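Local coordinates for protein TetR family transcriptional regulator (Chloroflexus aurantiacus, PDB 3NRG) that probably acts as a DNA-binding transcription factor that recognises regulatory sequences, as members of the TetR family generally do, at residues Q144-D148 with G149-P153. Sequence-based numbering, arbitrary orientation.
Sequences QGIAD and GSLVP
Leu151 folds back over Gly145 as the chain leaves helix 124-147, closing its C-terminal end with a Schellman motif. Gly149 N bonds to Ile146 O at 3.2 Å, and the positive phi of Gly149 (74°) then swings the chain back so that Ser150 N gives Gly145 O the motif's other bond, a weak one. Leu151 N adds a straighter bond to Gly145 O (N-H...O 162°), reaching it from above the carbonyl plane. Ser150 OG lies 2.7 Å from Asp148 OD1 and 2.9 Å from Gly145 O, and its single proton could serve either acceptor. With CG tucked between the backbone N and carbonyl carbon (chi1 58°), the exposed Asp148 brings OD1 to the bend, where it also accepts Ser150 N almost in line with its C-O bond.

The tight part is where the buried Leu151 lies on the equally buried Gly145. Leu151 CG rests 3.7 Å from Gly145 C, its CD1 reaches the glycine CA, and the lack of a side chain at Gly145 lets the leucine lie directly on the helix backbone. Ile146 flanks it at a more open position, crossing Leu151 at about a right angle with CG1 4.1 Å from Leu151 CB. Shortening Leu151 to an alanine removes CG and both methyls, which would probably leave a gap over Gly145 and deprive Met87 and Phe88 of helix 87-104 of an apolar neighbour. On the looser side Ile146 CG2 merely approaches Pro153 O, at 3.9 Å, and a water donates to both Ile146 O and Leu151 O, bridging helix end and loop.

The turn opens the link to helix 157-179 in the probable ligand-binding, C-terminal region of this TetR-type fold. Backbone hydrogen bonds between Ser150 and Arg216 and between Val152 and Met214, with Arg216 NH1 on Gly149 O, tie the loop to the end of helix 196-214 and just beyond.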
loop_
_atom_site.group_PDB
_atom_site.type_symbol
_atom_site.label_atom_id
_atom_site.label_comp_id
_atom_site.label_asym_id
_atom_site.label_seq_id
_atom_site.Cartn_x
_atom_site.Cartn_y
_atom_site.Cartn_z
ATOM N N GLN A 144 -5.802 -2.009 23.778
ATOM C CA GLN A 144 -4.675 -2.405 24.632
ATOM C C GLN A 144 -4.169 -1.217 25.461
ATOM O O GLN A 144 -3.953 -1.360 26.664
ATOM C CB GLN A 144 -3.532 -2.998 23.788
ATOM C CG GLN A 144 -3.742 -4.466 23.411
ATOM C CD GLN A 144 -2.645 -5.010 22.515
ATOM O OE1 GLN A 144 -1.545 -4.454 22.409
ATOM N NE2 GLN A 144 -2.922 -6.121 21.859
ATOM N N GLY A 145 -4.031 -0.055 24.814
ATOM C CA GLY A 145 -3.570 1.185 25.443
ATOM C C GLY A 145 -4.509 1.728 26.503
ATOM O O GLY A 145 -4.052 2.295 27.498
ATOM N N ILE A 146 -5.833 1.572 26.300
ATOM C CA ILE A 146 -6.841 1.986 27.289
ATOM C C ILE A 146 -6.774 1.039 28.498
ATOM O O ILE A 146 -6.817 1.497 29.643
ATOM C CB ILE A 146 -8.277 2.026 26.659
ATOM C CG1 ILE A 146 -8.363 3.075 25.527
ATOM C CG2 ILE A 146 -9.357 2.282 27.735
ATOM C CD1 ILE A 146 -9.556 2.886 24.577
ATOM N N ALA A 147 -6.627 -0.282 28.233
ATOM C CA ALA A 147 -6.548 -1.320 29.265
ATOM C C ALA A 147 -5.347 -1.133 30.201
ATOM O O ALA A 147 -5.492 -1.299 31.409
ATOM C CB ALA A 147 -6.499 -2.696 28.618
ATOM N N ASP A 148 -4.164 -0.769 29.648
ATOM C CA ASP A 148 -2.954 -0.579 30.459
ATOM C C ASP A 148 -2.803 0.839 31.053
ATOM O O ASP A 148 -1.771 1.154 31.650
ATOM C CB ASP A 148 -1.682 -1.037 29.707
ATOM C CG ASP A 148 -1.434 -0.343 28.385
ATOM O OD1 ASP A 148 -1.503 0.900 28.346
ATOM O OD2 ASP A 148 -1.057 -1.034 27.418
ATOM N N GLY A 149 -3.845 1.656 30.908
ATOM C CA GLY A 149 -3.910 2.990 31.500
ATOM C C GLY A 149 -3.053 4.057 30.845
ATOM O O GLY A 149 -2.936 5.161 31.382
ATOM N N SER A 150 -2.464 3.763 29.670
ATOM C CA SER A 150 -1.630 4.743 28.969
ATOM C C SER A 150 -2.470 5.774 28.197
ATOM O O SER A 150 -2.072 6.935 28.104
ATOM C CB SER A 150 -0.645 4.048 28.036
ATOM O OG SER A 150 -1.316 3.236 27.090
ATOM N N LEU A 151 -3.630 5.349 27.646
ATOM C CA LEU A 151 -4.522 6.234 26.881
ATOM C C LEU A 151 -5.677 6.765 27.740
ATOM O O LEU A 151 -5.959 6.204 28.801
ATOM C CB LEU A 151 -5.078 5.505 25.641
ATOM C CG LEU A 151 -4.049 4.910 24.671
ATOM C CD1 LEU A 151 -4.735 4.220 23.520
ATOM C CD2 LEU A 151 -3.095 5.973 24.147
ATOM N N VAL A 152 -6.353 7.849 27.268
ATOM C CA VAL A 152 -7.508 8.469 27.953
ATOM C C VAL A 152 -8.581 7.390 28.264
ATOM O O VAL A 152 -8.919 6.599 27.384
ATOM C CB VAL A 152 -8.089 9.659 27.122
ATOM C CG1 VAL A 152 -9.398 10.169 27.720
ATOM C CG2 VAL A 152 -7.077 10.790 27.004
ATOM N N PRO A 153 -9.049 7.281 29.535
ATOM C CA PRO A 153 -9.984 6.186 29.881
ATOM C C PRO A 153 -11.314 6.195 29.124
ATOM O O PRO A 153 -11.832 5.126 28.799
ATOM C CB PRO A 153 -10.184 6.351 31.397
ATOM C CG PRO A 153 -9.783 7.753 31.692
ATOM C CD PRO A 153 -8.693 8.084 30.725
HETATM O O HOH W 1 -7.058 4.172 30.591
#